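Local coordinates for protein endopolygalacturonase (Chondrostereum purpureum, PDB 1K5C) that probably hydrolyses the 1,4-alpha-D-galacturonosyl linkages within polygalacturonate, a plant cell-wall pectin, as an endo-acting family 28 glycoside hydrolase, at residues V8-C17 with N31-K39; P99-Y109 with A121-T132. All coordinates share one frame; numbering follows the deposited sequence.

Contact 1: residues V8-C17 with N31-K39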
# COMPACT_ATOMS: atom_id res chain seq x y z
N VAL A 8 -4.52 3.71 -27.13
CA VAL A 8 -5.05 4.72 -26.21
C VAL A 8 -6.28 5.33 -26.84
O VAL A 8 -7.20 5.66 -26.11
CB VAL A 8 -4.00 5.76 -25.79
CG1 VAL A 8 -2.83 5.07 -25.07
CG2 VAL A 8 -3.44 6.63 -26.88
N ASP A 9 -6.37 5.53 -28.13
CA ASP A 9 -7.57 6.14 -28.69
C ASP A 9 -8.77 5.18 -28.65
O ASP A 9 -9.89 5.71 -28.45
CB ASP A 9 -7.25 6.66 -30.11
CG ASP A 9 -6.05 7.62 -29.93
OD1 ASP A 9 -6.19 8.69 -29.28
OD2 ASP A 9 -4.94 7.26 -30.41
N ASP A 10 -8.62 3.89 -28.77
CA ASP A 10 -9.76 2.97 -28.67
C ASP A 10 -10.41 3.04 -27.32
O ASP A 10 -11.58 2.69 -27.13
CB ASP A 10 -9.23 1.51 -28.86
CG ASP A 10 -9.02 1.11 -30.31
OD1 ASP A 10 -9.41 1.88 -31.25
OD2 ASP A 10 -8.45 0.04 -30.53
N ALA A 11 -9.64 3.43 -26.30
CA ALA A 11 -10.14 3.36 -24.94
C ALA A 11 -11.32 4.24 -24.67
O ALA A 11 -12.11 3.90 -23.83
CB ALA A 11 -8.99 3.72 -23.98
N LYS A 12 -11.42 5.32 -25.44
CA LYS A 12 -12.55 6.22 -25.24
C LYS A 12 -13.82 5.69 -25.85
O LYS A 12 -14.86 6.36 -25.64
CB LYS A 12 -12.17 7.61 -25.79
CG LYS A 12 -12.31 7.68 -27.27
CD LYS A 12 -11.49 8.76 -28.01
CE LYS A 12 -11.86 8.83 -29.49
NZ LYS A 12 -12.01 7.45 -30.04
N ASP A 13 -13.76 4.60 -26.63
CA ASP A 13 -14.92 4.14 -27.38
C ASP A 13 -15.57 2.88 -26.81
O ASP A 13 -16.11 2.11 -27.60
CB ASP A 13 -14.49 3.86 -28.83
CG ASP A 13 -14.24 5.16 -29.57
OD1 ASP A 13 -15.11 6.06 -29.42
OD2 ASP A 13 -13.23 5.15 -30.30
N ILE A 14 -15.51 2.66 -25.52
CA ILE A 14 -16.09 1.46 -24.92
C ILE A 14 -17.47 1.65 -24.34
O ILE A 14 -18.03 0.65 -23.80
CB ILE A 14 -15.14 0.82 -23.88
CG1 ILE A 14 -14.91 1.72 -22.69
CG2 ILE A 14 -13.81 0.39 -24.50
CD1 ILE A 14 -14.21 1.06 -21.50
N ALA A 15 -18.09 2.83 -24.45
CA ALA A 15 -19.44 2.97 -23.89
C ALA A 15 -20.40 2.11 -24.60
O ALA A 15 -20.40 2.05 -25.88
CB ALA A 15 -19.85 4.47 -23.99
N GLY A 16 -21.19 1.36 -23.87
CA GLY A 16 -22.14 0.42 -24.41
C GLY A 16 -21.71 -1.01 -24.28
O GLY A 16 -22.56 -1.91 -24.38
N CYS A 17 -20.38 -1.22 -24.07
CA CYS A 17 -19.88 -2.58 -23.93
C CYS A 17 -20.05 -3.12 -22.53
O CYS A 17 -19.61 -2.50 -21.56
CB CYS A 17 -18.36 -2.60 -24.21
SG CYS A 17 -17.88 -1.93 -25.83
N ASN A 31 1.22 10.03 -23.63
CA ASN A 31 -0.19 9.58 -23.60
C ASN A 31 -0.52 8.86 -22.31
O ASN A 31 0.37 8.36 -21.62
CB ASN A 31 -0.42 8.57 -24.76
CG ASN A 31 -0.42 9.31 -26.09
OD1 ASN A 31 -1.47 9.64 -26.58
ND2 ASN A 31 0.74 9.61 -26.66
N THR A 32 -1.82 8.83 -22.00
CA THR A 32 -2.27 8.00 -20.89
C THR A 32 -3.37 7.07 -21.38
O THR A 32 -3.96 7.29 -22.46
CB THR A 32 -2.76 8.82 -19.70
OG1 THR A 32 -3.88 9.58 -20.17
CG2 THR A 32 -1.69 9.73 -19.15
N LEU A 33 -3.63 6.03 -20.59
CA LEU A 33 -4.67 5.01 -20.90
C LEU A 33 -5.75 5.16 -19.86
O LEU A 33 -5.52 4.90 -18.69
CB LEU A 33 -4.02 3.64 -20.92
CG LEU A 33 -5.03 2.47 -21.16
CD1 LEU A 33 -5.77 2.69 -22.50
CD2 LEU A 33 -4.30 1.15 -21.17
N VAL A 34 -6.92 5.61 -20.31
CA VAL A 34 -8.05 5.91 -19.42
C VAL A 34 -9.25 5.08 -19.86
O VAL A 34 -9.69 5.14 -20.99
CB VAL A 34 -8.40 7.40 -19.48
CG1 VAL A 34 -9.62 7.73 -18.61
CG2 VAL A 34 -7.18 8.23 -18.98
N LEU A 35 -9.79 4.29 -18.91
CA LEU A 35 -10.96 3.48 -19.16
C LEU A 35 -12.08 3.87 -18.21
O LEU A 35 -11.89 3.86 -16.99
CB LEU A 35 -10.66 1.98 -18.99
CG LEU A 35 -9.65 1.39 -19.98
CD1 LEU A 35 -9.14 0.03 -19.49
CD2 LEU A 35 -10.26 1.30 -21.39
N ASN A 36 -13.26 4.16 -18.81
CA ASN A 36 -14.46 4.48 -18.05
C ASN A 36 -15.56 3.50 -18.46
O ASN A 36 -16.43 3.84 -19.29
CB ASN A 36 -14.93 5.93 -18.30
CG ASN A 36 -13.95 6.91 -17.70
OD1 ASN A 36 -13.72 6.91 -16.50
ND2 ASN A 36 -13.36 7.77 -18.53
N PRO A 37 -15.48 2.26 -18.00
CA PRO A 37 -16.43 1.24 -18.52
C PRO A 37 -17.84 1.45 -17.98
O PRO A 37 -18.08 2.07 -16.95
CB PRO A 37 -15.84 -0.09 -18.00
CG PRO A 37 -14.50 0.25 -17.44
CD PRO A 37 -14.56 1.69 -17.04
N ASP A 38 -18.78 0.85 -18.74
CA ASP A 38 -20.18 0.82 -18.29
C ASP A 38 -20.30 0.17 -16.93
O ASP A 38 -19.49 -0.73 -16.53
CB ASP A 38 -21.02 -0.01 -19.26
CG ASP A 38 -21.32 0.64 -20.62
OD1 ASP A 38 -20.76 1.67 -20.93
OD2 ASP A 38 -22.16 0.05 -21.33
N LYS A 39 -21.36 0.55 -16.22
CA LYS A 39 -21.69 -0.13 -14.94
C LYS A 39 -21.70 -1.64 -15.10
O LYS A 39 -22.35 -2.14 -16.05
CB LYS A 39 -23.07 0.29 -14.44
CG LYS A 39 -23.22 1.76 -13.99
CD LYS A 39 -24.69 2.07 -13.83
CE LYS A 39 -24.93 3.46 -13.27
NZ LYS A 39 -24.49 3.59 -11.82
O HOH W 1 -6.83 6.70 -22.99
O HOH W 2 -13.44 4.83 -21.58
O HOH W 3 -17.90 -0.39 -21.15

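Contact 2: residues P99-Y109 with A121-T132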
# COMPACT_ATOMS: atom_id res chain seq x y z
N PRO A 99 1.05 8.22 -9.27
CA PRO A 99 1.14 6.74 -9.24
C PRO A 99 1.17 6.23 -10.67
O PRO A 99 0.87 6.95 -11.64
CB PRO A 99 -0.16 6.35 -8.50
CG PRO A 99 -1.13 7.41 -8.93
CD PRO A 99 -0.30 8.69 -8.95
N PHE A 100 1.49 4.93 -10.82
CA PHE A 100 1.47 4.33 -12.16
C PHE A 100 0.02 4.08 -12.58
O PHE A 100 -0.43 4.57 -13.63
CB PHE A 100 2.38 3.10 -12.12
CG PHE A 100 2.51 2.34 -13.43
CD1 PHE A 100 2.23 2.91 -14.67
CD2 PHE A 100 2.93 1.02 -13.38
CE1 PHE A 100 2.38 2.14 -15.83
CE2 PHE A 100 3.07 0.25 -14.51
CZ PHE A 100 2.78 0.81 -15.77
N LEU A 101 -0.68 3.26 -11.77
CA LEU A 101 -2.09 2.96 -11.98
C LEU A 101 -2.94 3.66 -10.93
O LEU A 101 -2.55 3.77 -9.78
CB LEU A 101 -2.37 1.45 -11.83
CG LEU A 101 -2.01 0.54 -12.98
CD1 LEU A 101 -0.60 0.51 -13.31
CD2 LEU A 101 -2.55 -0.86 -12.70
N LYS A 102 -4.15 4.05 -11.36
CA LYS A 102 -5.19 4.58 -10.46
C LYS A 102 -6.46 3.80 -10.71
O LYS A 102 -6.91 3.69 -11.85
CB LYS A 102 -5.42 6.08 -10.76
CG LYS A 102 -6.61 6.71 -10.05
CD LYS A 102 -6.42 6.65 -8.57
CE LYS A 102 -6.60 7.97 -7.89
NZ LYS A 102 -6.44 7.85 -6.42
N ILE A 103 -7.04 3.26 -9.62
CA ILE A 103 -8.28 2.47 -9.66
C ILE A 103 -9.30 3.17 -8.77
O ILE A 103 -9.04 3.39 -7.57
CB ILE A 103 -8.06 1.03 -9.22
CG1 ILE A 103 -7.01 0.34 -10.08
CG2 ILE A 103 -9.40 0.26 -9.21
CD1 ILE A 103 -6.59 -1.03 -9.59
N LYS A 104 -10.46 3.55 -9.36
CA LYS A 104 -11.50 4.28 -8.68
C LYS A 104 -12.83 3.55 -8.86
O LYS A 104 -13.04 2.86 -9.87
CB LYS A 104 -11.65 5.70 -9.29
CG LYS A 104 -10.43 6.54 -9.27
CD LYS A 104 -10.78 7.95 -9.71
CE LYS A 104 -9.78 8.60 -10.57
NZ LYS A 104 -10.35 9.97 -10.79
N GLY A 105 -13.76 3.82 -7.96
CA GLY A 105 -15.13 3.31 -8.08
C GLY A 105 -15.30 2.04 -7.25
O GLY A 105 -15.07 2.04 -6.05
N SER A 106 -15.73 0.96 -7.90
CA SER A 106 -16.01 -0.28 -7.16
C SER A 106 -15.91 -1.46 -8.13
O SER A 106 -15.85 -1.32 -9.34
CB SER A 106 -17.39 -0.24 -6.51
OG SER A 106 -18.41 0.10 -7.50
N GLY A 107 -15.94 -2.66 -7.53
CA GLY A 107 -15.86 -3.90 -8.27
C GLY A 107 -14.78 -4.81 -7.74
O GLY A 107 -14.40 -4.73 -6.56
N THR A 108 -14.28 -5.67 -8.61
CA THR A 108 -13.30 -6.71 -8.29
C THR A 108 -12.26 -6.75 -9.38
O THR A 108 -12.62 -6.89 -10.55
CB THR A 108 -13.97 -8.09 -8.15
OG1 THR A 108 -14.99 -8.00 -7.15
CG2 THR A 108 -13.02 -9.17 -7.72
N TYR A 109 -11.00 -6.61 -8.99
CA TYR A 109 -9.85 -6.57 -9.89
C TYR A 109 -8.96 -7.75 -9.55
O TYR A 109 -8.51 -7.87 -8.40
CB TYR A 109 -9.05 -5.25 -9.70
CG TYR A 109 -9.81 -4.06 -10.28
CD1 TYR A 109 -10.94 -3.55 -9.71
CD2 TYR A 109 -9.38 -3.55 -11.52
CE1 TYR A 109 -11.65 -2.49 -10.31
CE2 TYR A 109 -10.09 -2.51 -12.12
CZ TYR A 109 -11.22 -1.98 -11.52
OH TYR A 109 -11.88 -0.97 -12.15
N ALA A 121 3.12 2.40 -7.15
CA ALA A 121 2.54 1.51 -8.17
C ALA A 121 1.05 1.70 -8.35
O ALA A 121 0.62 2.13 -9.42
CB ALA A 121 2.92 0.06 -7.84
N ILE A 122 0.25 1.33 -7.35
CA ILE A 122 -1.23 1.34 -7.52
C ILE A 122 -1.86 2.25 -6.46
O ILE A 122 -1.73 2.03 -5.26
CB ILE A 122 -1.81 -0.09 -7.40
CG1 ILE A 122 -1.15 -1.02 -8.39
CG2 ILE A 122 -3.33 -0.05 -7.54
CD1 ILE A 122 -1.58 -2.48 -8.27
N SER A 123 -2.53 3.30 -6.96
CA SER A 123 -3.31 4.19 -6.11
C SER A 123 -4.78 3.78 -6.16
O SER A 123 -5.33 3.59 -7.25
CB SER A 123 -3.12 5.63 -6.64
OG SER A 123 -3.99 6.51 -5.95
N VAL A 124 -5.38 3.64 -4.99
CA VAL A 124 -6.73 3.13 -4.84
C VAL A 124 -7.60 4.21 -4.25
O VAL A 124 -7.34 4.70 -3.12
CB VAL A 124 -6.72 1.90 -3.94
CG1 VAL A 124 -8.12 1.32 -3.76
CG2 VAL A 124 -5.72 0.86 -4.48
N GLY A 125 -8.69 4.54 -4.94
CA GLY A 125 -9.72 5.43 -4.38
C GLY A 125 -9.94 6.67 -5.19
O GLY A 125 -9.08 7.06 -6.01
N PRO A 126 -11.03 7.37 -4.94
CA PRO A 126 -12.09 6.98 -3.98
C PRO A 126 -12.98 5.89 -4.57
O PRO A 126 -12.93 5.57 -5.76
CB PRO A 126 -12.89 8.28 -3.78
CG PRO A 126 -12.66 9.06 -5.03
CD PRO A 126 -11.32 8.68 -5.56
N THR A 127 -13.81 5.37 -3.68
CA THR A 127 -14.75 4.28 -4.05
C THR A 127 -16.22 4.79 -3.95
O THR A 127 -16.52 5.77 -3.29
CB THR A 127 -14.60 3.05 -3.13
OG1 THR A 127 -14.83 3.56 -1.79
CG2 THR A 127 -13.22 2.44 -3.24
N ASP A 128 -17.08 4.02 -4.65
CA ASP A 128 -18.53 4.26 -4.56
C ASP A 128 -19.26 3.05 -4.03
O ASP A 128 -20.52 3.12 -3.94
CB ASP A 128 -19.11 4.72 -5.90
CG ASP A 128 -19.10 3.68 -6.99
OD1 ASP A 128 -18.38 2.67 -6.88
OD2 ASP A 128 -19.90 3.88 -7.95
N ALA A 129 -18.58 2.00 -3.66
CA ALA A 129 -19.12 0.75 -3.15
C ALA A 129 -17.89 -0.13 -2.86
O ALA A 129 -16.76 0.36 -2.95
CB ALA A 129 -20.09 0.06 -4.10
N HIS A 130 -18.08 -1.41 -2.53
CA HIS A 130 -16.88 -2.18 -2.17
C HIS A 130 -15.96 -2.36 -3.37
O HIS A 130 -16.40 -2.58 -4.51
CB HIS A 130 -17.30 -3.56 -1.63
CG HIS A 130 -16.22 -4.11 -0.70
ND1 HIS A 130 -16.32 -3.82 0.66
CD2 HIS A 130 -15.03 -4.61 -0.76
CE1 HIS A 130 -15.33 -4.27 1.38
NE2 HIS A 130 -14.51 -4.79 0.47
N LEU A 131 -14.65 -2.27 -3.11
CA LEU A 131 -13.61 -2.47 -4.11
C LEU A 131 -12.65 -3.53 -3.61
O LEU A 131 -12.07 -3.36 -2.52
CB LEU A 131 -12.92 -1.12 -4.39
CG LEU A 131 -11.78 -1.20 -5.42
CD1 LEU A 131 -12.29 -1.59 -6.81
CD2 LEU A 131 -11.11 0.16 -5.51
N THR A 132 -12.48 -4.59 -4.39
CA THR A 132 -11.62 -5.70 -4.03
C THR A 132 -10.53 -5.84 -5.05
O THR A 132 -10.81 -5.90 -6.27
CB THR A 132 -12.41 -7.03 -3.97
OG1 THR A 132 -13.40 -6.87 -2.93
CG2 THR A 132 -11.52 -8.20 -3.60
O HOH W 4 -15.57 -5.71 -4.10

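Contact 1: residues V8-C17 with N31-K39
The D38 carboxylate takes the backbone N-H of G16 on the syn side of OD1, 22° out of its own plane: G16 N to D38 OD1 is 3.0 Å and nearly straight at 172°, with a weak second branch to OD2. At the other end the N31 amide turns OD1 to V8 CG2 (3.6 Å), its ND2 hydrogen-bonded to A29 O. This is the N-terminal end of a parallel beta-helix. Strand 33-35 is the outermost strand of its sheet, paired with 61-65, and 8-17 runs along it as an irregular cover. No backbone-to-backbone hydrogen bond joins the two; waters do that work, one between A11 O and N36 N, another linking V8 O (weakly), T32 O and V34 N. Under the cover, A11 CB touches L33 CD1 (3.7 Å) and lies 3.8 Å from L35 CD2. I14, with CG1 wedged between its backbone N and carbonyl carbon (chi1 65°) and the chain then extended, drops CD1 onto P37 CA at 3.7 Å. With an alanine in place of D38, the G16 N-H would probably lose its acceptor and the type II turn I14-C17 its direct polar tie to 31-39. A third water also sits at that turn: it accepts from D38 N at 2.8 Å and donates to both I14 O and C17 O.

Contact 2: residues P99-Y109 with A121-T132
Backbone hydrogen bonds run almost the whole length of P99-Y109 against A121-T132. In the parallel pair 101-104 and 122-127, whose axes are 4.7 Å apart and cross at -17°, L101 and I103 alternate donor and acceptor with A121, S123 and G125; A121 O also takes a weak second bond from F100 N. Where the chain begins to turn, G105 N reaches P126 O; beyond it G107 N bonds to H130 O, T132 N to G107 O and Y109 N to T132 O, again in a parallel register.

The polar side chains act at two points. K102 leaves its backbone with CG anti to N (chi1 171°) and then bends at chi2 and chi3, which brings NZ across to S123 OG and G125 O, each at 2.8 Å from NZ. At the corner S106 OG donates to D128 OD1 at 2.6 Å, on the syn side of the carboxylate; D128 OD2 is held in turn by T66.

Apolar contacts fill the inner side. I103 CD1 meets I122 CG2 at 4.0 Å, while L131 spreads its methyls, CD2 to I103 CG2 (4.1 Å) and CD1 to Y109 CE1 (3.7 Å). I103 CG2 lies over one face of the Y109 ring, offset toward its rim. Outside, P99 CG rests on S123 CB at 3.5 Å.

Parallel strands of consecutive coils stacked on each other, aliphatic side chains turned inward and one coil's extra residues taken up at the corner, are typical of family 28's right-handed parallel beta-helix.

How the contacts relate
Both contacts reach the same parallel sheet, whose strand order runs 33-35, 61-65, 101-104, 122-127, so that strand 61-65 lies between them; their centres are about 16 Å apart and they do not touch. Contact 1 belongs to the end of the beta-helix, its centre about 26 Å from the centre of the chain, where an irregular segment covers the outermost strand. Contact 2, its centre about 12 Å from that of the chain, joins successive coils in the body. The chemistry follows: at the end, water-mediated links and a single side-chain clasp replace strand pairing, whereas in the body direct main-chain bonds dominate and nearly twice the surface is buried. Both are partly buried, with 6 of 14 touching residues buried in contact 1 and 11 of 23 in contact 2.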